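Long-range contacts in hypothetical protein SO2946 (Shewanella oneidensis, PDB 2A5Z), which is of unknown function but binds magnesium and has a jelly-roll fold that includes a probable carbohydrate-binding module: residues Ile93-Thr98 and Thr232-Ala237; Ser102-Met107 and Thr225-Phe230; Leu135-Ser140 and Ser148-Leu153. All blocks are in the same frame, centred on the assembly; numbering follows the deposited sequence.

The three contacts meet around strand 230-234, which in one antiparallel sheet lies beside strands 102-107 and 134-137. Phe103 N of interaction 2 probably hydrogen-bonds to Thr232 O of interaction 1 (2.9 Å). A probable hydrogen bond of 2.6 Å joins Thr232 OG1 to Thr136 OG1 of interaction 3. Interactions 2 and 3, with centres about 9 Å apart, are linked by a probable hydrogen bond from Gly229 N to Gly139 O (2.9 Å). Interaction 3 is nested in the loop closed by interaction 2, itself nested in that of interaction 1. The Ile93 side chain is about 12 Å, and that of Ala105 about 11 Å, from a bound magnesium ion, so neither coordinates the metal.

Interaction 1: residues Ile93-Thr98 and Thr232-Ala237; sequences IVSSTT and TQCKTA
The flat groups that meet between Thr97 and Ala237 are backbone carbonyls and peptides, not aromatic rings. Thr97 CA directs its C-H at Ala237 O over 3.5 Å, with 143° at the hydrogen, while Ala237 CB rests against Thr97 O, also at 3.5 Å. Nearby, Ser96 O comes to 3.8 Å from Ala237 C. No hydrogen bond joins the two segments.

Ser95 and Cys234 form the middle of the contact. With Cys234 SG anti to the backbone N (chi1 -174°), the sulfur sits beside Ser95 CB, 3.5 Å away. Ser95 OG has its polar partners elsewhere, in Thr238 O and Ile241 N.

Within the jelly-roll, the end of strand 90-94 here runs into a loop alongside the end of strand 230-234, and backbone bonds of Ile93 to Leu243 and of Ser95 to Ile241 bring in the chain that follows. Within the strands, the side chains of Ile93 and Thr232 reach toward each other tip to tip, Ile93 CD1 standing 3.7 Å from Thr232 CG2. The loop is shaped by an ST turn in which Thr98 N donates to Ser96 OG (3.3 Å, 162°); that hydroxyl is also hydrogen-bonded to Gly74 O.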
ATOM      1  N   ILE C  93      -4.662  14.086 -16.501  1.00 17.58           N
ATOM      2  CA  ILE C  93      -5.912  14.411 -15.811  1.00 17.93           C
ATOM      3  C   ILE C  93      -6.762  15.332 -16.695  1.00 18.34           C
ATOM      4  O   ILE C  93      -6.253  16.294 -17.274  1.00 18.40           O
ATOM      5  CB  ILE C  93      -5.619  15.042 -14.402  1.00 18.17           C
ATOM      6  CG1 ILE C  93      -4.803  14.065 -13.538  1.00 18.06           C
ATOM      7  CG2 ILE C  93      -6.905  15.430 -13.674  1.00 17.37           C
ATOM      8  CD1 ILE C  93      -3.951  14.729 -12.453  1.00 17.78           C
ATOM      9  N   VAL C  94      -8.050  15.013 -16.819  1.00 18.65           N
ATOM     10  CA  VAL C  94      -8.961  15.769 -17.684  1.00 19.00           C
ATOM     11  C   VAL C  94     -10.237  16.157 -16.920  1.00 19.36           C
ATOM     12  O   VAL C  94     -10.740  15.396 -16.084  1.00 19.20           O
ATOM     13  CB  VAL C  94      -9.257  14.991 -19.009  1.00 19.12           C
ATOM     14  CG1 VAL C  94     -10.376  15.629 -19.818  1.00 19.47           C
ATOM     15  CG2 VAL C  94      -8.008  14.905 -19.864  1.00 18.34           C
ATOM     16  N   SER C  95     -10.730  17.365 -17.191  1.00 19.56           N
ATOM     17  CA  SER C  95     -11.926  17.893 -16.548  1.00 19.27           C
ATOM     18  C   SER C  95     -13.187  17.092 -16.891  1.00 19.53           C
ATOM     19  O   SER C  95     -13.218  16.346 -17.868  1.00 19.38           O
ATOM     20  CB  SER C  95     -12.130  19.356 -16.938  1.00 19.34           C
ATOM     21  OG  SER C  95     -12.501  19.479 -18.300  1.00 18.57           O
ATOM     22  N   SER C  96     -14.218  17.261 -16.068  1.00 19.90           N
ATOM     23  CA  SER C  96     -15.512  16.628 -16.284  1.00 20.20           C
ATOM     24  C   SER C  96     -16.588  17.700 -16.440  1.00 20.66           C
ATOM     25  O   SER C  96     -16.284  18.892 -16.606  1.00 20.76           O
ATOM     26  CB  SER C  96     -15.845  15.723 -15.101  1.00 20.16           C
ATOM     27  OG  SER C  96     -15.977  16.497 -13.923  1.00 19.70           O
ATOM     28  N   THR C  97     -17.845  17.271 -16.381  1.00 21.06           N
ATOM     29  CA  THR C  97     -18.981  18.179 -16.481  1.00 21.61           C
ATOM     30  C   THR C  97     -19.398  18.733 -15.116  1.00 21.41           C
ATOM     31  O   THR C  97     -20.452  19.352 -14.993  1.00 21.93           O
ATOM     32  CB  THR C  97     -20.186  17.493 -17.161  1.00 21.56           C
ATOM     33  OG1 THR C  97     -20.535  16.315 -16.428  1.00 22.60           O
ATOM     34  CG2 THR C  97     -19.835  17.106 -18.595  1.00 22.24           C
ATOM     35  N   THR C  98     -18.571  18.497 -14.098  1.00 21.36           N
ATOM     36  CA  THR C  98     -18.789  19.046 -12.758  1.00 21.07           C
ATOM     37  C   THR C  98     -17.738  20.111 -12.476  1.00 21.09           C
ATOM     38  O   THR C  98     -16.541  19.853 -12.597  1.00 21.28           O
ATOM     39  CB  THR C  98     -18.711  17.949 -11.657  1.00 21.17           C
ATOM     40  OG1 THR C  98     -19.620  16.881 -11.968  1.00 21.39           O
ATOM     41  CG2 THR C  98     -19.046  18.516 -10.273  1.00 20.19           C
ATOM     42  N   THR C 232      -4.689  19.610  -8.852  1.00 16.89           N
ATOM     43  CA  THR C 232      -5.054  20.242 -10.115  1.00 17.16           C
ATOM     44  C   THR C 232      -6.566  20.163 -10.268  1.00 17.74           C
ATOM     45  O   THR C 232      -7.183  19.172  -9.880  1.00 17.85           O
ATOM     46  CB  THR C 232      -4.281  19.643 -11.320  1.00 17.00           C
ATOM     47  OG1 THR C 232      -4.332  20.546 -12.430  1.00 15.98           O
ATOM     48  CG2 THR C 232      -4.825  18.267 -11.730  1.00 16.79           C
ATOM     49  N   GLN C 233      -7.147  21.221 -10.823  1.00 18.07           N
ATOM     50  CA  GLN C 233      -8.583  21.463 -10.724  1.00 18.85           C
ATOM     51  C   GLN C 233      -9.118  22.211 -11.939  1.00 19.28           C
ATOM     52  O   GLN C 233      -8.414  23.037 -12.537  1.00 18.85           O
ATOM     53  CB  GLN C 233      -8.863  22.308  -9.482  1.00 19.27           C
ATOM     54  CG  GLN C 233     -10.334  22.411  -9.083  1.00 19.33           C
ATOM     55  CD  GLN C 233     -10.499  22.992  -7.703  1.00 20.49           C
ATOM     56  OE1 GLN C 233      -9.775  23.908  -7.322  1.00 23.16           O
ATOM     57  NE2 GLN C 233     -11.437  22.453  -6.935  1.00 20.26           N
ATOM     58  N   CYS C 234     -10.371  21.929 -12.284  1.00 19.79           N
ATOM     59  CA  CYS C 234     -11.074  22.688 -13.313  1.00 20.39           C
ATOM     60  C   CYS C 234     -12.166  23.526 -12.661  1.00 20.93           C
ATOM     61  O   CYS C 234     -13.008  22.993 -11.945  1.00 21.42           O
ATOM     62  CB  CYS C 234     -11.667  21.764 -14.372  1.00 20.24           C
ATOM     63  SG  CYS C 234     -12.406  22.672 -15.756  1.00 19.62           S
ATOM     64  N   LYS C 235     -12.135  24.833 -12.904  1.00 21.24           N
ATOM     65  CA  LYS C 235     -13.066  25.770 -12.276  1.00 21.99           C
ATOM     66  C   LYS C 235     -14.436  25.815 -12.945  1.00 22.24           C
ATOM     67  O   LYS C 235     -15.378  26.372 -12.382  1.00 22.35           O
ATOM     68  CB  LYS C 235     -12.477  27.177 -12.256  1.00 22.13           C
ATOM     69  CG  LYS C 235     -11.343  27.367 -11.257  1.00 23.94           C
ATOM     70  CD  LYS C 235     -10.943  28.835 -11.150  1.00 26.79           C
ATOM     71  CE  LYS C 235     -10.119  29.267 -12.351  1.00 28.65           C
ATOM     72  NZ  LYS C 235      -9.826  30.726 -12.303  1.00 30.56           N
ATOM     73  N   THR C 236     -14.538  25.247 -14.145  1.00 22.52           N
ATOM     74  CA  THR C 236     -15.791  25.264 -14.900  1.00 22.80           C
ATOM     75  C   THR C 236     -16.386  23.865 -15.060  1.00 23.05           C
ATOM     76  O   THR C 236     -15.733  22.846 -14.771  1.00 23.04           O
ATOM     77  CB  THR C 236     -15.627  25.909 -16.299  1.00 22.85           C
ATOM     78  OG1 THR C 236     -14.850  25.048 -17.143  1.00 23.06           O
ATOM     79  CG2 THR C 236     -14.968  27.289 -16.200  1.00 22.69           C
ATOM     80  N   ALA C 237     -17.631  23.831 -15.529  1.00 23.05           N
ATOM     81  CA  ALA C 237     -18.361  22.593 -15.711  1.00 23.46           C
ATOM     82  C   ALA C 237     -18.263  22.082 -17.151  1.00 23.71           C
ATOM     83  O   ALA C 237     -19.195  21.449 -17.650  1.00 24.24           O
ATOM     84  CB  ALA C 237     -19.822  22.783 -15.295  1.00 23.51           C
TER

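Interaction 2: residues Ser102-Met107 and Thr225-Phe230; sequences SFLAGM and TAHIGF
Ala105 and Phe230 share two backbone hydrogen bonds, as do Met107 and Ile228, in an antiparallel ladder of the jelly-roll sheet where the chain turns a corner at Gly229. Phe230 N gives a nearly straight bond to Ala105 O (2.8 Å, 177°), whereas the return bond from Ala105 N to Phe230 O is more bent at 145°. Phe230 O also meets the Leu104 CA C-H at 3.2 Å. Met107 N donates to Ile228 O and Met107 O accepts from Ile228 N. Between the two pairs lies the non-hydrogen-bonded pair Gly106-Gly229, with CA atoms 4.2 Å apart; a CB on either would collide with the opposite strand.

Met107 O also lies 3.4 Å above one face of the His227 ring, offset toward its rim. Both ring nitrogens are satisfied: ND1 donates to Ala226 O (2.7 Å), which lies close to the ring plane, and NE2 is hydrogen-bonded to Ser69 OG. His58 of the second subunit meets this ring edge-to-face. With CG anti to the backbone N (chi1 -166°), Leu104 crosses His227 obliquely, bringing CD2 to 3.7 Å from His227 CB. The Phe103 and Phe230 rings meet at their edges, Phe103 CD2 lying 4.3 Å from Phe230 CE2.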
ATOM      1  N   SER C 102     -11.441  17.855  -9.207  1.00 17.75           N
ATOM      2  CA  SER C 102     -10.010  17.954  -8.945  1.00 17.88           C
ATOM      3  C   SER C 102      -9.359  16.602  -8.672  1.00 17.65           C
ATOM      4  O   SER C 102     -10.033  15.633  -8.315  1.00 17.59           O
ATOM      5  CB  SER C 102      -9.748  18.890  -7.761  1.00 18.01           C
ATOM      6  OG  SER C 102     -10.291  18.372  -6.554  1.00 18.54           O
ATOM      7  N   PHE C 103      -8.045  16.554  -8.860  1.00 17.12           N
ATOM      8  CA  PHE C 103      -7.248  15.449  -8.356  1.00 16.98           C
ATOM      9  C   PHE C 103      -6.196  15.994  -7.406  1.00 16.78           C
ATOM     10  O   PHE C 103      -5.533  16.995  -7.696  1.00 16.75           O
ATOM     11  CB  PHE C 103      -6.603  14.636  -9.481  1.00 16.84           C
ATOM     12  CG  PHE C 103      -5.694  13.543  -8.982  1.00 17.18           C
ATOM     13  CD1 PHE C 103      -6.222  12.354  -8.490  1.00 16.48           C
ATOM     14  CD2 PHE C 103      -4.309  13.718  -8.980  1.00 17.45           C
ATOM     15  CE1 PHE C 103      -5.375  11.341  -8.012  1.00 17.24           C
ATOM     16  CE2 PHE C 103      -3.457  12.714  -8.507  1.00 16.93           C
ATOM     17  CZ  PHE C 103      -3.989  11.529  -8.026  1.00 16.34           C
ATOM     18  N   LEU C 104      -6.054  15.332  -6.269  1.00 16.72           N
ATOM     19  CA  LEU C 104      -5.135  15.781  -5.234  1.00 17.08           C
ATOM     20  C   LEU C 104      -4.231  14.633  -4.806  1.00 17.09           C
ATOM     21  O   LEU C 104      -4.717  13.581  -4.398  1.00 17.63           O
ATOM     22  CB  LEU C 104      -5.926  16.335  -4.033  1.00 17.20           C
ATOM     23  CG  LEU C 104      -5.196  17.167  -2.969  1.00 18.47           C
ATOM     24  CD1 LEU C 104      -6.168  18.057  -2.173  1.00 19.47           C
ATOM     25  CD2 LEU C 104      -4.409  16.270  -2.039  1.00 20.16           C
ATOM     26  N   ALA C 105      -2.918  14.834  -4.914  1.00 16.57           N
ATOM     27  CA  ALA C 105      -1.950  13.922  -4.320  1.00 16.07           C
ATOM     28  C   ALA C 105      -1.297  14.634  -3.145  1.00 16.09           C
ATOM     29  O   ALA C 105      -0.518  15.575  -3.325  1.00 16.40           O
ATOM     30  CB  ALA C 105      -0.899  13.465  -5.363  1.00 15.66           C
ATOM     31  N   GLY C 106      -1.640  14.215  -1.932  1.00 16.19           N
ATOM     32  CA  GLY C 106      -1.189  14.941  -0.759  1.00 15.97           C
ATOM     33  C   GLY C 106      -1.230  14.190   0.550  1.00 15.58           C
ATOM     34  O   GLY C 106      -1.590  13.005   0.599  1.00 15.89           O
HETATM   35  N   MSE C 107      -0.829  14.899   1.606  1.00 15.33           N
HETATM   36  CA  MSE C 107      -0.837  14.389   2.989  1.00 14.04           C
HETATM   37  C   MSE C 107      -1.481  15.415   3.932  1.00 15.13           C
HETATM   38  O   MSE C 107      -1.658  16.589   3.567  1.00 15.07           O
HETATM   39  CB  MSE C 107       0.590  14.020   3.449  1.00 14.36           C
HETATM   40  CG  MSE C 107       1.213  12.794   2.714  1.00 13.89           C
HETATM   41 SE   MSE C 107       2.756  12.155   3.408  1.00  8.43          SE
HETATM   42  CE  MSE C 107       2.107  11.309   4.856  1.00 14.06           C
ATOM     43  N   THR C 225      -9.995  18.937   6.319  1.00 18.91           N
ATOM     44  CA  THR C 225     -10.510  19.933   5.359  1.00 18.83           C
ATOM     45  C   THR C 225      -9.403  20.418   4.419  1.00 18.78           C
ATOM     46  O   THR C 225      -9.679  21.040   3.379  1.00 18.99           O
ATOM     47  CB  THR C 225     -11.153  21.182   6.040  1.00 18.84           C
ATOM     48  OG1 THR C 225     -10.131  21.975   6.660  1.00 19.12           O
ATOM     49  CG2 THR C 225     -12.187  20.773   7.074  1.00 18.58           C
ATOM     50  N   ALA C 226      -8.153  20.138   4.785  1.00 18.45           N
ATOM     51  CA  ALA C 226      -7.017  20.550   3.968  1.00 18.25           C
ATOM     52  C   ALA C 226      -6.051  19.387   3.725  1.00 18.18           C
ATOM     53  O   ALA C 226      -6.126  18.362   4.396  1.00 17.71           O
ATOM     54  CB  ALA C 226      -6.300  21.726   4.618  1.00 18.15           C
ATOM     55  N   HIS C 227      -5.170  19.555   2.738  1.00 18.09           N
ATOM     56  CA  HIS C 227      -4.054  18.650   2.491  1.00 18.47           C
ATOM     57  C   HIS C 227      -2.886  19.482   1.980  1.00 18.35           C
ATOM     58  O   HIS C 227      -3.081  20.629   1.567  1.00 18.32           O
ATOM     59  CB  HIS C 227      -4.426  17.601   1.439  1.00 18.79           C
ATOM     60  CG  HIS C 227      -4.731  16.244   1.995  1.00 19.37           C
ATOM     61  ND1 HIS C 227      -5.570  16.045   3.071  1.00 19.99           N
ATOM     62  CD2 HIS C 227      -4.333  15.011   1.596  1.00 19.21           C
ATOM     63  CE1 HIS C 227      -5.667  14.750   3.318  1.00 19.01           C
ATOM     64  NE2 HIS C 227      -4.924  14.101   2.441  1.00 19.10           N
ATOM     65  N   ILE C 228      -1.684  18.913   2.013  1.00 17.93           N
ATOM     66  CA  ILE C 228      -0.500  19.550   1.427  1.00 17.83           C
ATOM     67  C   ILE C 228       0.127  18.636   0.360  1.00 18.06           C
ATOM     68  O   ILE C 228       0.304  17.442   0.587  1.00 18.36           O
ATOM     69  CB  ILE C 228       0.527  20.039   2.527  1.00 18.10           C
ATOM     70  CG1 ILE C 228       1.698  20.814   1.899  1.00 18.29           C
ATOM     71  CG2 ILE C 228       0.985  18.886   3.471  1.00 17.21           C
ATOM     72  CD1 ILE C 228       2.424  21.745   2.878  1.00 17.33           C
ATOM     73  N   GLY C 229       0.409  19.194  -0.818  1.00 17.61           N
ATOM     74  CA  GLY C 229       0.957  18.411  -1.918  1.00 17.55           C
ATOM     75  C   GLY C 229       0.674  19.010  -3.286  1.00 17.50           C
ATOM     76  O   GLY C 229       0.992  20.171  -3.541  1.00 17.67           O
ATOM     77  N   PHE C 230       0.065  18.211  -4.157  1.00 17.29           N
ATOM     78  CA  PHE C 230      -0.274  18.619  -5.520  1.00 16.86           C
ATOM     79  C   PHE C 230      -1.778  18.523  -5.717  1.00 17.00           C
ATOM     80  O   PHE C 230      -2.388  17.502  -5.384  1.00 16.82           O
ATOM     81  CB  PHE C 230       0.451  17.711  -6.531  1.00 16.80           C
ATOM     82  CG  PHE C 230      -0.078  17.795  -7.950  1.00 16.71           C
ATOM     83  CD1 PHE C 230       0.393  18.761  -8.830  1.00 16.95           C
ATOM     84  CD2 PHE C 230      -1.035  16.884  -8.408  1.00 17.85           C
ATOM     85  CE1 PHE C 230      -0.085  18.830 -10.147  1.00 16.88           C
ATOM     86  CE2 PHE C 230      -1.519  16.945  -9.735  1.00 18.36           C
ATOM     87  CZ  PHE C 230      -1.034  17.922 -10.598  1.00 16.15           C
TER

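Interaction 3: residues Leu135-Ser140 and Ser148-Leu153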
ATOM      1  N   LEU C 135      -6.614  25.440 -12.683  1.00 18.59           N
ATOM      2  CA  LEU C 135      -6.027  25.881 -11.415  1.00 18.97           C
ATOM      3  C   LEU C 135      -5.285  24.715 -10.773  1.00 19.00           C
ATOM      4  O   LEU C 135      -5.884  23.680 -10.463  1.00 19.09           O
ATOM      5  CB  LEU C 135      -7.100  26.439 -10.454  1.00 19.38           C
ATOM      6  CG  LEU C 135      -6.717  26.794  -8.999  1.00 19.12           C
ATOM      7  CD1 LEU C 135      -5.730  27.960  -8.912  1.00 18.81           C
ATOM      8  CD2 LEU C 135      -7.945  27.111  -8.177  1.00 18.89           C
ATOM      9  N   THR C 136      -3.982  24.892 -10.598  1.00 18.59           N
ATOM     10  CA  THR C 136      -3.127  23.902  -9.959  1.00 18.91           C
ATOM     11  C   THR C 136      -2.337  24.559  -8.826  1.00 19.02           C
ATOM     12  O   THR C 136      -1.955  25.726  -8.929  1.00 18.81           O
ATOM     13  CB  THR C 136      -2.160  23.265 -10.994  1.00 18.88           C
ATOM     14  OG1 THR C 136      -2.924  22.742 -12.084  1.00 18.78           O
ATOM     15  CG2 THR C 136      -1.352  22.134 -10.383  1.00 18.10           C
ATOM     16  N   VAL C 137      -2.125  23.814  -7.741  1.00 19.36           N
ATOM     17  CA  VAL C 137      -1.330  24.282  -6.605  1.00 19.63           C
ATOM     18  C   VAL C 137      -0.325  23.213  -6.172  1.00 19.39           C
ATOM     19  O   VAL C 137      -0.665  22.036  -6.062  1.00 19.53           O
ATOM     20  CB  VAL C 137      -2.207  24.656  -5.369  1.00 19.96           C
ATOM     21  CG1 VAL C 137      -1.342  25.282  -4.268  1.00 19.95           C
ATOM     22  CG2 VAL C 137      -3.314  25.624  -5.757  1.00 20.74           C
ATOM     23  N   ILE C 138       0.916  23.635  -5.954  1.00 19.36           N
ATOM     24  CA  ILE C 138       1.889  22.828  -5.230  1.00 19.37           C
ATOM     25  C   ILE C 138       2.100  23.540  -3.884  1.00 19.17           C
ATOM     26  O   ILE C 138       2.706  24.607  -3.817  1.00 19.02           O
ATOM     27  CB  ILE C 138       3.200  22.597  -6.044  1.00 19.42           C
ATOM     28  CG1 ILE C 138       2.911  21.739  -7.281  1.00 19.60           C
ATOM     29  CG2 ILE C 138       4.234  21.867  -5.208  1.00 19.70           C
ATOM     30  CD1 ILE C 138       3.403  22.344  -8.584  1.00 20.27           C
ATOM     31  N   GLY C 139       1.537  22.954  -2.833  1.00 19.05           N
ATOM     32  CA  GLY C 139       1.529  23.548  -1.504  1.00 18.93           C
ATOM     33  C   GLY C 139       0.307  23.089  -0.733  1.00 18.82           C
ATOM     34  O   GLY C 139      -0.189  21.985  -0.959  1.00 18.53           O
ATOM     35  N   SER C 140      -0.172  23.936   0.179  1.00 18.94           N
ATOM     36  CA  SER C 140      -1.362  23.640   0.968  1.00 19.01           C
ATOM     37  C   SER C 140      -2.617  24.079   0.230  1.00 19.01           C
ATOM     38  O   SER C 140      -2.580  25.001  -0.593  1.00 18.49           O
ATOM     39  CB  SER C 140      -1.290  24.305   2.340  1.00 19.06           C
ATOM     40  OG  SER C 140      -1.222  25.717   2.232  1.00 20.33           O
ATOM     41  N   SER C 148     -11.253  27.836  -1.903  1.00 23.36           N
ATOM     42  CA  SER C 148     -11.181  29.076  -1.133  1.00 22.77           C
ATOM     43  C   SER C 148      -9.820  29.352  -0.492  1.00 22.09           C
ATOM     44  O   SER C 148      -9.519  30.498  -0.154  1.00 21.85           O
ATOM     45  CB  SER C 148     -12.245  29.053  -0.041  1.00 22.30           C
ATOM     46  OG  SER C 148     -12.012  27.947   0.802  1.00 22.36           O
ATOM     47  N   ASP C 149      -9.013  28.309  -0.308  1.00 21.64           N
ATOM     48  CA  ASP C 149      -7.732  28.440   0.397  1.00 21.24           C
ATOM     49  C   ASP C 149      -6.601  27.664  -0.275  1.00 20.70           C
ATOM     50  O   ASP C 149      -6.769  26.506  -0.655  1.00 20.49           O
ATOM     51  CB  ASP C 149      -7.870  27.965   1.848  1.00 21.59           C
ATOM     52  CG  ASP C 149      -8.864  28.788   2.641  1.00 22.88           C
ATOM     53  OD1 ASP C 149      -8.480  29.874   3.122  1.00 23.72           O
ATOM     54  OD2 ASP C 149     -10.027  28.343   2.792  1.00 24.74           O
ATOM     55  N   ARG C 150      -5.449  28.314  -0.403  1.00 20.17           N
ATOM     56  CA  ARG C 150      -4.251  27.684  -0.947  1.00 19.85           C
ATOM     57  C   ARG C 150      -3.013  28.546  -0.687  1.00 19.93           C
ATOM     58  O   ARG C 150      -3.112  29.764  -0.475  1.00 19.86           O
ATOM     59  CB  ARG C 150      -4.399  27.397  -2.448  1.00 19.52           C
ATOM     60  CG  ARG C 150      -4.744  28.620  -3.275  1.00 20.05           C
ATOM     61  CD  ARG C 150      -5.185  28.253  -4.674  1.00 20.33           C
ATOM     62  NE  ARG C 150      -5.817  29.386  -5.340  1.00 21.89           N
ATOM     63  CZ  ARG C 150      -7.106  29.696  -5.225  1.00 21.55           C
ATOM     64  NH1 ARG C 150      -7.598  30.750  -5.863  1.00 22.80           N
ATOM     65  NH2 ARG C 150      -7.903  28.958  -4.471  1.00 21.67           N
ATOM     66  N   SER C 151      -1.854  27.903  -0.726  1.00 19.37           N
ATOM     67  CA  SER C 151      -0.596  28.572  -0.476  1.00 20.44           C
ATOM     68  C   SER C 151       0.554  27.740  -1.064  1.00 19.71           C
ATOM     69  O   SER C 151       0.687  26.549  -0.768  1.00 19.82           O
ATOM     70  CB  SER C 151      -0.443  28.806   1.034  1.00 19.95           C
ATOM     71  OG  SER C 151       0.906  28.751   1.420  1.00 24.99           O
ATOM     72  N   GLY C 152       1.360  28.360  -1.922  1.00 19.45           N
ATOM     73  CA  GLY C 152       2.486  27.667  -2.552  1.00 18.70           C
ATOM     74  C   GLY C 152       2.714  28.184  -3.956  1.00 18.38           C
ATOM     75  O   GLY C 152       2.528  29.373  -4.214  1.00 18.64           O
ATOM     76  N   LEU C 153       3.145  27.311  -4.864  1.00 17.92           N
ATOM     77  CA  LEU C 153       3.204  27.685  -6.275  1.00 17.79           C
ATOM     78  C   LEU C 153       1.840  27.442  -6.905  1.00 17.57           C
ATOM     79  O   LEU C 153       1.363  26.306  -6.971  1.00 17.76           O
ATOM     80  CB  LEU C 153       4.284  26.922  -7.038  1.00 17.63           C
ATOM     81  CG  LEU C 153       4.559  27.488  -8.445  1.00 18.49           C
ATOM     82  CD1 LEU C 153       5.532  28.673  -8.388  1.00 17.52           C
ATOM     83  CD2 LEU C 153       5.078  26.410  -9.386  1.00 17.51           C
TER
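Ile138 pairs with Leu153, and Ser140 with Ser151, as antiparallel hydrogen-bonded pairs in the jelly-roll, at a corner where both segments bend. The tight part lies between these pairs, at Gly139 and Gly152, whose CA atoms are 4.4 Å apart. A CB on either would run into the opposite backbone, and at the backbone angles of both glycines it would also be crowded against the preceding carbonyl O. Their C-H groups instead approach carbonyls: Gly139 CA is 3.2 Å from Ser151 O, and Gly152 CA is 3.3 Å from Ile138 O. Four backbone hydrogen bonds flank the glycines; the one from Ile138 N to Leu153 O is the straightest (2.9 Å, 169°).

Ile138 and Leu153 lie on the face packed against the other sheet, Ile138 on Val122 and Phe124, Leu153 on Val199 and Leu201. They meet each other more loosely, Ile138 CD1 being 4.5 Å from Leu153 CD2. Ser140, whose side chain starts on the same face, has its OG hydrogen-bonded to Phe219 O.

The more open side belongs to Arg150, which is partly exposed. Its CG sits between the backbone N and carbonyl carbon (chi1 56°), and the chain then extends to NE, crossing Val137 at about a right angle with CD 3.4 Å from Val137 CG2. Arg150 NH2 is hydrogen-bonded to Ile147 O, and Leu135 CD2 lies over the centre of one guanidinium face, 4.0 Å above its plane.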